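Local atomic coordinates of oligopeptide-binding protein oppA (Lactococcus lactis, PDB entry 3DRF), a protein that captures oligopeptides outside the cell as the receptor of an ABC transporter, closing over them like a Venus fly-trap so that they can be imported. Residues Q328-N331 with V332-A335; S372-G375 with Y376-Q379; P479-Q482 with D483-A487; T517-K520 with A521-K525; V524-Q527 with E528-K532. All blocks are in the same frame, centred on the assembly; numbering follows the deposited sequence.

Contact 1 of 5, residues Q328-N331 with V332-A335; sequences QDQN and VRQA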
loop_
_atom_site.group_PDB
_atom_site.type_symbol
_atom_site.label_atom_id
_atom_site.label_comp_id
_atom_site.label_asym_id
_atom_site.label_seq_id
_atom_site.Cartn_x
_atom_site.Cartn_y
_atom_site.Cartn_z
ATOM N N GLN A 328 0.508 20.058 -16.740
ATOM C CA GLN A 328 1.244 19.541 -17.891
ATOM C C GLN A 328 2.606 20.217 -17.999
ATOM O O GLN A 328 3.429 19.696 -18.623
ATOM C CB GLN A 328 0.470 19.831 -19.196
ATOM C CG GLN A 328 -0.830 19.061 -19.415
ATOM C CD GLN A 328 -1.618 19.598 -20.643
ATOM O OE1 GLN A 328 -2.310 20.579 -20.592
ATOM N NE2 GLN A 328 -1.499 18.886 -21.743
ATOM N N ASP A 329 2.752 21.410 -17.448
ATOM C CA ASP A 329 4.036 22.180 -17.514
ATOM C C ASP A 329 4.966 21.638 -16.410
ATOM O O ASP A 329 4.702 21.811 -15.246
ATOM C CB ASP A 329 3.803 23.702 -17.305
ATOM C CG ASP A 329 3.122 24.422 -18.518
ATOM O OD1 ASP A 329 3.343 23.995 -19.629
ATOM O OD2 ASP A 329 2.503 25.447 -18.322
ATOM N N GLN A 330 6.049 20.998 -16.829
ATOM C CA GLN A 330 7.069 20.517 -15.902
ATOM C C GLN A 330 7.534 21.563 -14.870
ATOM O O GLN A 330 7.685 21.273 -13.759
ATOM C CB GLN A 330 8.267 19.960 -16.679
ATOM C CG GLN A 330 9.280 19.243 -15.845
ATOM C CD GLN A 330 10.232 18.461 -16.742
ATOM O OE1 GLN A 330 10.350 18.761 -17.916
ATOM N NE2 GLN A 330 10.949 17.610 -16.205
ATOM N N ASN A 331 7.743 22.797 -15.292
ATOM C CA ASN A 331 8.145 23.870 -14.347
ATOM C C ASN A 331 7.129 24.098 -13.242
ATOM O O ASN A 331 7.484 24.406 -12.173
ATOM C CB ASN A 331 8.390 25.187 -15.115
ATOM C CG ASN A 331 9.760 25.223 -15.785
ATOM O OD1 ASN A 331 10.234 24.240 -16.203
ATOM N ND2 ASN A 331 10.366 26.387 -15.860
ATOM N N VAL A 332 5.841 24.018 -13.603
ATOM C CA VAL A 332 4.764 24.142 -12.595
ATOM C C VAL A 332 4.804 23.022 -11.524
ATOM O O VAL A 332 4.727 23.255 -10.396
ATOM C CB VAL A 332 3.387 24.213 -13.295
ATOM C CG1 VAL A 332 2.240 24.310 -12.264
ATOM C CG2 VAL A 332 3.343 25.492 -14.199
ATOM N N ARG A 333 4.927 21.803 -12.013
ATOM C CA ARG A 333 5.029 20.612 -11.109
ATOM C C ARG A 333 6.198 20.748 -10.136
ATOM O O ARG A 333 6.074 20.532 -9.002
ATOM C CB ARG A 333 5.197 19.285 -11.931
ATOM C CG ARG A 333 3.920 19.016 -12.802
ATOM C CD ARG A 333 3.880 17.575 -13.390
ATOM N NE ARG A 333 5.117 17.214 -14.131
ATOM C CZ ARG A 333 5.285 17.377 -15.439
ATOM N NH1 ARG A 333 4.353 17.947 -16.180
ATOM N NH2 ARG A 333 6.413 17.004 -16.034
ATOM N N GLN A 334 7.346 21.147 -10.674
ATOM C CA GLN A 334 8.546 21.315 -9.862
ATOM C C GLN A 334 8.387 22.471 -8.855
ATOM O O GLN A 334 8.696 22.329 -7.704
ATOM C CB GLN A 334 9.765 21.587 -10.772
ATOM C CG GLN A 334 10.211 20.333 -11.629
ATOM C CD GLN A 334 11.355 20.663 -12.545
ATOM O OE1 GLN A 334 11.702 21.789 -12.678
ATOM N NE2 GLN A 334 11.963 19.657 -13.118
ATOM N N ALA A 335 7.823 23.583 -9.337
ATOM C CA ALA A 335 7.666 24.796 -8.498
ATOM C C ALA A 335 6.768 24.497 -7.271
ATOM O O ALA A 335 7.053 24.871 -6.187
ATOM C CB ALA A 335 7.111 26.017 -9.343
HETATM O O HOH W 1 5.747 17.622 -18.894
HETATM O O HOH W 2 12.335 22.703 -15.213
#
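Arg333 folds its guanidinium back over the backbone that leads into its own helix. Polar contacts come first: NH1 of Arg333 makes a weak bond to Gln328 O (3.1 Å), bent to 127° at the hydrogen, and water 1 links the same oxygen to Arg333 NH2. Stronger grips lie outside, on Lys533 O for NH2 and Leu327 O for NH1, so the group is spread over several carbonyls. A second water joins Asn331 OD1 to Gln334 OE1, and the amide nitrogens of Gln330 and Gln334 both turn to Lys532 O. By packing, Gln330 CA lies over one guanidinium face, 3.5 Å above the plane of Arg333 and toward its rim; a bend at chi3 (-53°) turns the chain back to reach it. CB of Asp329 rests on Val332 CG2 at 3.6 Å. A leucine in place of Arg333 would probably leave the carbonyls of Leu327, Gln328 and Lys533 without this donor. Backbone bonds from Arg333 N to Asp329 O (3.2 Å), Gln334 N to Gln330 O and Ala335 N to Asn331 O mark the first turn of an alpha-helix, with Asp329 in the N-cap position but its carboxylate engaged by Lys404 and Trp393 instead.

Contact 2 of 5, residues S372-G375 with Y376-Q379; sequences SVKG and YEKQ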
loop_
_atom_site.group_PDB
_atom_site.type_symbol
_atom_site.label_atom_id
_atom_site.label_comp_id
_atom_site.label_asym_id
_atom_site.label_seq_id
_atom_site.Cartn_x
_atom_site.Cartn_y
_atom_site.Cartn_z
ATOM N N SER A 372 23.310 10.827 -2.482
ATOM C CA SER A 372 23.399 11.551 -3.669
ATOM C C SER A 372 22.034 12.163 -4.050
ATOM O O SER A 372 22.052 13.209 -4.561
ATOM C CB SER A 372 24.020 10.680 -4.811
ATOM O OG SER A 372 23.101 9.816 -5.559
ATOM N N VAL A 373 20.903 11.495 -3.850
ATOM C CA VAL A 373 19.690 11.920 -4.539
ATOM C C VAL A 373 19.043 13.086 -3.801
ATOM O O VAL A 373 18.786 13.027 -2.627
ATOM C CB VAL A 373 18.681 10.740 -4.732
ATOM C CG1 VAL A 373 17.374 11.216 -5.309
ATOM C CG2 VAL A 373 19.294 9.677 -5.692
ATOM N N LYS A 374 18.835 14.149 -4.558
ATOM C CA LYS A 374 18.223 15.373 -4.071
ATOM C C LYS A 374 16.810 15.472 -4.645
ATOM O O LYS A 374 16.569 15.297 -5.803
ATOM C CB LYS A 374 19.007 16.583 -4.527
ATOM C CG LYS A 374 20.474 16.552 -4.192
ATOM C CD LYS A 374 20.747 16.338 -2.704
ATOM C CE LYS A 374 22.268 16.300 -2.384
ATOM N NZ LYS A 374 22.461 15.707 -1.075
ATOM N N GLY A 375 15.904 15.781 -3.749
ATOM C CA GLY A 375 14.506 15.954 -4.073
ATOM C C GLY A 375 14.008 17.329 -3.624
ATOM O O GLY A 375 14.658 18.313 -3.826
ATOM N N TYR A 376 12.877 17.326 -2.963
ATOM C CA TYR A 376 12.117 18.549 -2.602
ATOM C C TYR A 376 12.074 18.674 -1.089
ATOM O O TYR A 376 11.234 19.345 -0.545
ATOM C CB TYR A 376 10.679 18.523 -3.249
ATOM C CG TYR A 376 10.744 18.461 -4.771
ATOM C CD1 TYR A 376 10.713 19.624 -5.564
ATOM C CD2 TYR A 376 10.940 17.234 -5.419
ATOM C CE1 TYR A 376 10.827 19.538 -6.943
ATOM C CE2 TYR A 376 11.045 17.166 -6.780
ATOM C CZ TYR A 376 11.006 18.313 -7.536
ATOM O OH TYR A 376 11.131 18.282 -8.888
ATOM N N GLU A 377 13.035 18.034 -0.442
ATOM C CA GLU A 377 13.091 18.012 1.033
ATOM C C GLU A 377 13.467 19.367 1.703
ATOM O O GLU A 377 13.321 19.520 2.874
ATOM C CB GLU A 377 14.022 16.875 1.521
ATOM C CG GLU A 377 15.513 17.027 1.126
ATOM C CD GLU A 377 15.893 16.495 -0.266
ATOM O OE1 GLU A 377 15.036 16.145 -1.001
ATOM O OE2 GLU A 377 17.071 16.507 -0.587
ATOM N N LYS A 378 13.973 20.296 0.886
ATOM C CA LYS A 378 14.291 21.657 1.336
ATOM C C LYS A 378 13.418 22.655 0.585
ATOM O O LYS A 378 13.376 22.656 -0.592
ATOM C CB LYS A 378 15.781 21.960 1.064
ATOM C CG LYS A 378 16.238 23.346 1.447
ATOM C CD LYS A 378 17.716 23.443 1.278
ATOM C CE LYS A 378 18.260 24.859 1.697
ATOM N NZ LYS A 378 17.812 25.237 3.058
ATOM N N GLN A 379 12.711 23.495 1.338
ATOM C CA GLN A 379 11.883 24.529 0.722
ATOM C C GLN A 379 12.785 25.476 -0.099
ATOM O O GLN A 379 13.837 25.816 0.342
ATOM C CB GLN A 379 11.109 25.328 1.785
ATOM C CG GLN A 379 10.102 26.314 1.122
ATOM C CD GLN A 379 9.293 27.122 2.154
ATOM O OE1 GLN A 379 8.146 27.374 1.979
ATOM N NE2 GLN A 379 9.945 27.535 3.183
HETATM O O HOH W 3 18.851 14.547 -0.336
HETATM O O HOH W 4 15.521 19.858 -1.698
#
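Glu377 curls its carboxylate back onto the backbone NH of Gly375, and this is the close-packed side of the contact. OE1 accepts from Gly375 N at 2.9 Å through its syn lone pair, with 130° at the hydrogen, whereas OE2 receives a weaker but straighter bond from the same nitrogen (3.4 Å, 171°). The single N-H is thus shared between both oxygens. CG of Glu377 sits between its own backbone N and carbonyl carbon (chi1 64°), and a bend at chi2 swings the acid toward the glycine. The Tyr376 ring turns beside the preceding peptide, CD2 3.6 Å from Gly375 C, and its hydroxyl leaves for Asn531 O. An alanine at Glu377 would probably leave Gly375 N and water 3 without this acceptor. The opposite character appears on the solvent side: water 3 bridges Val373 O and Glu377 OE2 (2.7 Å to the acid), water 4 spans Gly375 O and Lys378 N, and Lys374 NZ stays 5.5 Å from Glu377 OE2 and bonds to Ser371 O instead. Lacking regular secondary structure, the segment 372-379 is a loop fastened by a forked side-chain-to-backbone bond, one branch of it weak, and by waters, part of the connection between strand 354-356 and helix 381-390.

Contact 3 of 5, residues P479-Q482 with D483-A487; sequences PSQQ and DLFSA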
loop_
_atom_site.group_PDB
_atom_site.type_symbol
_atom_site.label_atom_id
_atom_site.label_comp_id
_atom_site.label_asym_id
_atom_site.label_seq_id
_atom_site.Cartn_x
_atom_site.Cartn_y
_atom_site.Cartn_z
ATOM N N PRO A 479 11.599 -3.689 -2.977
ATOM C CA PRO A 479 11.592 -2.245 -3.350
ATOM C C PRO A 479 11.059 -1.803 -4.755
ATOM O O PRO A 479 10.846 -0.648 -4.950
ATOM C CB PRO A 479 13.074 -1.830 -3.197
ATOM C CG PRO A 479 13.841 -3.131 -3.304
ATOM C CD PRO A 479 12.955 -4.132 -2.579
ATOM N N SER A 480 10.904 -2.741 -5.679
ATOM C CA SER A 480 10.340 -2.397 -6.998
ATOM C C SER A 480 8.962 -1.723 -6.845
ATOM O O SER A 480 8.145 -2.147 -6.085
ATOM C CB SER A 480 10.223 -3.666 -7.856
ATOM O OG SER A 480 9.775 -3.246 -9.152
ATOM N N GLN A 481 8.787 -0.664 -7.605
ATOM C CA GLN A 481 7.540 0.112 -7.596
ATOM C C GLN A 481 6.702 -0.045 -8.868
ATOM O O GLN A 481 5.876 0.750 -9.141
ATOM C CB GLN A 481 7.800 1.592 -7.261
ATOM C CG GLN A 481 8.487 1.672 -5.847
ATOM C CD GLN A 481 8.608 3.110 -5.357
ATOM O OE1 GLN A 481 8.635 4.062 -6.128
ATOM N NE2 GLN A 481 8.700 3.253 -4.066
ATOM N N GLN A 482 6.905 -1.140 -9.594
ATOM C CA GLN A 482 5.997 -1.514 -10.706
ATOM C C GLN A 482 4.555 -1.487 -10.281
ATOM O O GLN A 482 3.748 -1.078 -11.045
ATOM C CB GLN A 482 6.304 -2.952 -11.227
ATOM C CG GLN A 482 7.714 -3.081 -11.936
ATOM C CD GLN A 482 7.648 -2.680 -13.418
ATOM O OE1 GLN A 482 6.734 -2.100 -13.858
ATOM N NE2 GLN A 482 8.691 -2.981 -14.151
ATOM N N ASP A 483 4.256 -1.931 -9.053
ATOM C CA ASP A 483 2.843 -2.094 -8.669
ATOM C C ASP A 483 2.222 -0.756 -8.184
ATOM O O ASP A 483 1.075 -0.690 -7.956
ATOM C CB ASP A 483 2.719 -3.244 -7.645
ATOM C CG ASP A 483 3.010 -4.640 -8.272
ATOM O OD1 ASP A 483 3.162 -4.744 -9.438
ATOM O OD2 ASP A 483 3.018 -5.546 -7.471
ATOM N N LEU A 484 3.015 0.286 -8.101
ATOM C CA LEU A 484 2.527 1.668 -7.884
ATOM C C LEU A 484 2.399 2.488 -9.178
ATOM O O LEU A 484 1.528 3.306 -9.281
ATOM C CB LEU A 484 3.490 2.399 -6.953
ATOM C CG LEU A 484 3.686 1.847 -5.526
ATOM C CD1 LEU A 484 4.540 2.824 -4.734
ATOM C CD2 LEU A 484 2.347 1.624 -4.764
ATOM N N PHE A 485 3.311 2.288 -10.121
ATOM C CA PHE A 485 3.463 3.240 -11.245
ATOM C C PHE A 485 3.445 2.636 -12.659
ATOM O O PHE A 485 3.433 3.352 -13.595
ATOM C CB PHE A 485 4.743 4.035 -11.068
ATOM C CG PHE A 485 4.726 4.911 -9.828
ATOM C CD1 PHE A 485 3.779 5.913 -9.657
ATOM C CD2 PHE A 485 5.650 4.684 -8.854
ATOM C CE1 PHE A 485 3.759 6.669 -8.510
ATOM C CE2 PHE A 485 5.662 5.454 -7.648
ATOM C CZ PHE A 485 4.719 6.434 -7.486
ATOM N N SER A 486 3.417 1.325 -12.793
ATOM C CA SER A 486 3.433 0.745 -14.159
ATOM C C SER A 486 2.191 1.201 -14.954
ATOM O O SER A 486 1.138 1.447 -14.433
ATOM C CB SER A 486 3.590 -0.800 -14.145
ATOM O OG SER A 486 2.437 -1.467 -13.600
ATOM N N ALA A 487 2.395 1.262 -16.259
ATOM C CA ALA A 487 1.413 1.794 -17.175
ATOM C C ALA A 487 0.035 1.108 -17.046
ATOM O O ALA A 487 -0.939 1.749 -17.216
ATOM C CB ALA A 487 1.934 1.687 -18.608
HETATM O O HOH W 5 6.112 -3.619 -7.661
#
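Gln481 and Phe485 lie side by side and point the same way from the N-cap and the last residue of a one-turn helix. The glutamine can be followed outward. Its CB approaches Phe485 CD2 at 4.1 Å; CG, anti to the carbonyl carbon (chi1 -59°), continues into an extended chain; CD comes within 4.1 Å of Leu484 CD1. At the tip, OE1 lies at the edge of the Phe485 ring, in its plane and 3.6 Å from CE2, with the amide and ring planes 54° apart. The same oxygen accepts from Tyr526 OH, and NE2 donates to Leu360 O, so both ends of this buried amide are satisfied and its rotation is fixed. Leu484 CB lies over one face of the Phe485 ring, toward its rim.

Two carbonyls do double duty. Gln481 O takes Phe485 N (3.1 Å) nearly along its axis, and Leu484 N from well above the carbonyl plane. Gln482 O is reached by Ser486 N and by Ser486 OG (2.9 Å) from opposite faces of its plane. Ser486 OG also meets Asp138 N and Thr137 OG1, while Gln482 OE1 packs on Ser486 CB at 3.4 Å and NE2 of that amide bonds to Asn506 OD1. Water 5 joins Ser480 O to Asp483 N. This is a single-turn helix, 482-485; Asp483 and Leu484 pack against the bound peptide, placing the turn at the wall of the binding cavity.

Contact 4 of 5, residues T517-K520 with A521-K525; sequences TYRK and AAFVK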
loop_
_atom_site.group_PDB
_atom_site.type_symbol
_atom_site.label_atom_id
_atom_site.label_comp_id
_atom_site.label_asym_id
_atom_site.label_seq_id
_atom_site.Cartn_x
_atom_site.Cartn_y
_atom_site.Cartn_z
ATOM N N THR A 517 25.027 -4.440 -8.564
ATOM C CA THR A 517 25.656 -3.174 -8.963
ATOM C C THR A 517 24.775 -2.454 -10.014
ATOM O O THR A 517 24.544 -1.293 -9.922
ATOM C CB THR A 517 27.028 -3.424 -9.593
ATOM O OG1 THR A 517 27.780 -4.269 -8.702
ATOM C CG2 THR A 517 27.743 -2.075 -9.827
ATOM N N TYR A 518 24.345 -3.215 -11.011
ATOM C CA TYR A 518 23.487 -2.701 -12.090
ATOM C C TYR A 518 22.102 -2.282 -11.522
ATOM O O TYR A 518 21.649 -1.265 -11.816
ATOM C CB TYR A 518 23.400 -3.797 -13.186
ATOM C CG TYR A 518 22.604 -3.311 -14.400
ATOM C CD1 TYR A 518 23.259 -2.915 -15.563
ATOM C CD2 TYR A 518 21.191 -3.214 -14.370
ATOM C CE1 TYR A 518 22.536 -2.469 -16.656
ATOM C CE2 TYR A 518 20.494 -2.754 -15.482
ATOM C CZ TYR A 518 21.159 -2.377 -16.596
ATOM O OH TYR A 518 20.550 -1.910 -17.745
ATOM N N ARG A 519 21.541 -3.102 -10.641
ATOM C CA ARG A 519 20.247 -2.776 -10.045
ATOM C C ARG A 519 20.324 -1.546 -9.152
ATOM O O ARG A 519 19.448 -0.750 -9.226
ATOM C CB ARG A 519 19.707 -4.003 -9.306
ATOM C CG ARG A 519 18.204 -3.840 -9.112
ATOM C CD ARG A 519 17.618 -5.104 -8.412
ATOM N NE ARG A 519 16.118 -5.036 -8.487
ATOM C CZ ARG A 519 15.292 -5.325 -7.496
ATOM N NH1 ARG A 519 15.723 -5.755 -6.344
ATOM N NH2 ARG A 519 14.002 -5.196 -7.724
ATOM N N LYS A 520 21.408 -1.372 -8.416
ATOM C CA LYS A 520 21.566 -0.140 -7.635
ATOM C C LYS A 520 21.576 1.113 -8.521
ATOM O O LYS A 520 20.904 2.040 -8.231
ATOM C CB LYS A 520 22.872 -0.208 -6.817
ATOM C CG LYS A 520 23.048 0.968 -5.821
ATOM C CD LYS A 520 24.457 0.835 -5.135
ATOM C CE LYS A 520 24.709 1.903 -4.011
ATOM N NZ LYS A 520 24.188 1.389 -2.761
ATOM N N ALA A 521 22.336 1.091 -9.604
ATOM C CA ALA A 521 22.356 2.223 -10.553
ATOM C C ALA A 521 20.994 2.454 -11.223
ATOM O O ALA A 521 20.635 3.580 -11.439
ATOM C CB ALA A 521 23.492 2.035 -11.605
ATOM N N ALA A 522 20.281 1.379 -11.515
ATOM C CA ALA A 522 18.936 1.520 -12.046
ATOM C C ALA A 522 17.992 2.161 -11.029
ATOM O O ALA A 522 17.257 3.007 -11.374
ATOM C CB ALA A 522 18.460 0.141 -12.467
ATOM N N PHE A 523 18.093 1.773 -9.772
ATOM C CA PHE A 523 17.294 2.403 -8.704
ATOM C C PHE A 523 17.646 3.889 -8.544
ATOM O O PHE A 523 16.787 4.664 -8.345
ATOM C CB PHE A 523 17.454 1.659 -7.351
ATOM C CG PHE A 523 16.356 0.632 -7.083
ATOM C CD1 PHE A 523 15.038 0.998 -6.872
ATOM C CD2 PHE A 523 16.663 -0.714 -7.045
ATOM C CE1 PHE A 523 14.048 0.067 -6.626
ATOM C CE2 PHE A 523 15.673 -1.673 -6.765
ATOM C CZ PHE A 523 14.367 -1.270 -6.578
ATOM N N VAL A 524 18.920 4.235 -8.632
ATOM C CA VAL A 524 19.317 5.658 -8.506
ATOM C C VAL A 524 18.716 6.469 -9.685
ATOM O O VAL A 524 18.210 7.520 -9.494
ATOM C CB VAL A 524 20.867 5.806 -8.456
ATOM C CG1 VAL A 524 21.276 7.278 -8.681
ATOM C CG2 VAL A 524 21.397 5.320 -7.116
ATOM N N LYS A 525 18.861 5.948 -10.881
ATOM C CA LYS A 525 18.337 6.634 -12.097
ATOM C C LYS A 525 16.831 6.865 -12.004
ATOM O O LYS A 525 16.379 7.931 -12.261
ATOM C CB LYS A 525 18.749 5.896 -13.377
ATOM C CG LYS A 525 18.260 6.643 -14.643
ATOM C CD LYS A 525 18.678 5.906 -15.917
ATOM C CE LYS A 525 18.464 6.728 -17.188
ATOM N NZ LYS A 525 17.004 7.028 -17.419
#
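Arg519 and Phe523, one helical turn apart, run alongside each other and point the same way. The arginine is stretched out: CG is anti to the backbone N (chi1 -161°) and the chain stays extended to NE, which brings the guanidinium level with the outer edge of the ring, at CE2. Phe523 CE2 then stands 3.7 Å from Arg519 CZ, over the centre of one guanidinium face. Since ring and guanidinium planes are 66° apart, the ring presents a corner to that face instead of stacking on it. The chi1 of Phe523, -95°, departs from the usual staggered value, and its CD2 also approaches Arg519 O at 3.5 Å.

Ala521 and Ala522 are small; Lys520 is extended with a bend at chi4, and Tyr518 OH reaches Asp507. Ala522 CB touches the carbonyl oxygens of Tyr518 and Arg519, both at 3.5 Å, and Val524 CG2 leans on Lys520 O. Regular bonds from Ala521 N to Thr517 O, Ala522 N to Tyr518 O (3.0 Å), Phe523 N to Arg519 O (2.9 Å) and Val524 N to Lys520 O carry the helix through.

Chemically, Arg519 NH2 and NH1 form salt bridges to Asp509 and Glu478, and NE bonds to Ile508 O, while Phe523 CE2 sits over one face; the two acids probably balance the buried charge, and these three bonds probably hold its rotation.

Contact 5 of 5, residues V524-Q527 with E528-K532; sequences VKYQ and EDMNK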
loop_
_atom_site.group_PDB
_atom_site.type_symbol
_atom_site.label_atom_id
_atom_site.label_comp_id
_atom_site.label_asym_id
_atom_site.label_seq_id
_atom_site.Cartn_x
_atom_site.Cartn_y
_atom_site.Cartn_z
ATOM N N VAL A 524 18.920 4.235 -8.632
ATOM C CA VAL A 524 19.317 5.658 -8.506
ATOM C C VAL A 524 18.716 6.469 -9.685
ATOM O O VAL A 524 18.210 7.520 -9.494
ATOM C CB VAL A 524 20.867 5.806 -8.456
ATOM C CG1 VAL A 524 21.276 7.278 -8.681
ATOM C CG2 VAL A 524 21.397 5.320 -7.116
ATOM N N LYS A 525 18.861 5.948 -10.881
ATOM C CA LYS A 525 18.337 6.634 -12.097
ATOM C C LYS A 525 16.831 6.865 -12.004
ATOM O O LYS A 525 16.379 7.931 -12.261
ATOM C CB LYS A 525 18.749 5.896 -13.377
ATOM C CG LYS A 525 18.260 6.643 -14.643
ATOM C CD LYS A 525 18.678 5.906 -15.917
ATOM C CE LYS A 525 18.464 6.728 -17.188
ATOM N NZ LYS A 525 17.004 7.028 -17.419
ATOM N N TYR A 526 16.107 5.836 -11.595
ATOM C CA TYR A 526 14.673 5.932 -11.339
ATOM C C TYR A 526 14.319 7.034 -10.324
ATOM O O TYR A 526 13.436 7.802 -10.540
ATOM C CB TYR A 526 14.205 4.578 -10.799
ATOM C CG TYR A 526 12.774 4.581 -10.267
ATOM C CD1 TYR A 526 11.678 4.818 -11.107
ATOM C CD2 TYR A 526 12.524 4.345 -8.917
ATOM C CE1 TYR A 526 10.364 4.803 -10.573
ATOM C CE2 TYR A 526 11.245 4.339 -8.407
ATOM C CZ TYR A 526 10.180 4.597 -9.237
ATOM O OH TYR A 526 8.866 4.604 -8.747
ATOM N N GLN A 527 15.030 7.051 -9.211
ATOM C CA GLN A 527 14.787 8.076 -8.188
ATOM C C GLN A 527 15.045 9.517 -8.717
ATOM O O GLN A 527 14.284 10.394 -8.509
ATOM C CB GLN A 527 15.646 7.811 -6.937
ATOM C CG GLN A 527 15.208 6.528 -6.115
ATOM C CD GLN A 527 16.263 6.135 -5.059
ATOM O OE1 GLN A 527 16.364 6.737 -4.034
ATOM N NE2 GLN A 527 16.977 5.125 -5.329
ATOM N N GLU A 528 16.145 9.691 -9.432
ATOM C CA GLU A 528 16.476 10.978 -10.028
ATOM C C GLU A 528 15.447 11.346 -11.089
ATOM O O GLU A 528 15.005 12.444 -11.122
ATOM C CB GLU A 528 17.848 10.888 -10.732
ATOM C CG GLU A 528 19.107 10.773 -9.799
ATOM C CD GLU A 528 20.367 10.418 -10.575
ATOM O OE1 GLU A 528 20.308 9.913 -11.689
ATOM O OE2 GLU A 528 21.392 10.673 -9.996
ATOM N N ASP A 529 15.063 10.400 -11.936
ATOM C CA ASP A 529 14.153 10.714 -13.048
ATOM C C ASP A 529 12.730 11.049 -12.533
ATOM O O ASP A 529 12.113 11.925 -13.031
ATOM C CB ASP A 529 14.079 9.562 -14.094
ATOM C CG ASP A 529 15.360 9.408 -14.884
ATOM O OD1 ASP A 529 16.219 10.271 -14.872
ATOM O OD2 ASP A 529 15.433 8.360 -15.516
ATOM N N MET A 530 12.276 10.367 -11.510
ATOM C CA MET A 530 10.950 10.642 -10.946
ATOM C C MET A 530 10.969 12.045 -10.336
ATOM O O MET A 530 10.046 12.741 -10.461
ATOM C CB MET A 530 10.629 9.618 -9.850
ATOM C CG MET A 530 10.188 8.231 -10.495
ATOM S SD MET A 530 8.509 8.324 -11.357
ATOM C CE MET A 530 7.383 7.999 -9.943
ATOM N N ASN A 531 12.050 12.418 -9.671
ATOM C CA ASN A 531 12.126 13.784 -9.074
ATOM C C ASN A 531 12.165 14.886 -10.178
ATOM O O ASN A 531 11.559 15.883 -10.042
ATOM C CB ASN A 531 13.370 13.882 -8.150
ATOM C CG ASN A 531 13.151 13.238 -6.784
ATOM O OD1 ASN A 531 12.055 12.849 -6.438
ATOM N ND2 ASN A 531 14.197 13.122 -6.041
ATOM N N LYS A 532 12.867 14.649 -11.271
ATOM C CA LYS A 532 12.956 15.650 -12.367
ATOM C C LYS A 532 11.636 15.763 -13.149
ATOM O O LYS A 532 11.195 16.825 -13.382
ATOM C CB LYS A 532 14.116 15.321 -13.308
ATOM C CG LYS A 532 14.267 16.428 -14.390
ATOM C CD LYS A 532 15.521 16.182 -15.236
ATOM C CE LYS A 532 15.754 17.410 -16.234
ATOM N NZ LYS A 532 16.700 17.081 -17.410
HETATM O O HOH W 6 17.524 10.435 -17.218
HETATM O O HOH W 7 12.340 9.879 -6.410
#
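Tyr526 holds CG anti to its own nitrogen (chi1 171°), and Met530, one turn on, sets its CG beside the ring with chi1 at -78°; bends at chi2 and chi3 carry SD and CE on toward the hydroxyl, the two chains crossing obliquely. Met530 CG comes to 3.4 Å from Tyr526 CE1, and SD lies 5.0 Å from the ring centroid, well off the normal, in a Met-aromatic contact. The methyl CE reaches on to Tyr526 OH at 3.9 Å; that hydroxyl is bonded to Gln481 OE1.

Lys525 closes a salt bridge to Asp529, its NZ 2.8 Å from OD2 on the syn lone pair; the bend at chi4 turns the ammonium group toward Asp529 after an otherwise extended chain. Asp504 shares this lysine, which probably offsets the closeness of the two acids. Water 6 sits at the other oxygen, Asp529 OD1, at 2.7 Å. Val524 CG1 packs against Glu528 OE2 (3.6 Å), and water 7 donates to Gln527 O, which also accepts from Asn531 N.

Within helix 516-533 these contacts face different neighbours: Tyr526 and Met530 pack on helix 499-508 and on Phe485 of helix 482-485, Met530 also meets Val536 of strand 536-549, and Asn531 touches Pro538 of that strand while its ND2 bonds to Asn358 O.

In the fold
Each contact is local, its two segments consecutive, so none encloses an intervening loop; from the N terminus they follow in series, except that contacts 4 and 5 overlap at Val524 and Lys525 on helix 516-533. That helix joins the set. Contact 1, at the start of helix 330-339, meets the C-terminal end of helix 516-533, where two glutamines of contact 1 meet Lys532. Contact 2, in the loop before helix 381-390, bonds to Asn531 of contact 5 and packs on Gln334 of contact 1. Contact 3, beside the bound peptide, packs on contact 4 through Pro479 and Phe523, and reaches contact 5 through Gln481 with Tyr526 and Phe485 with Met530.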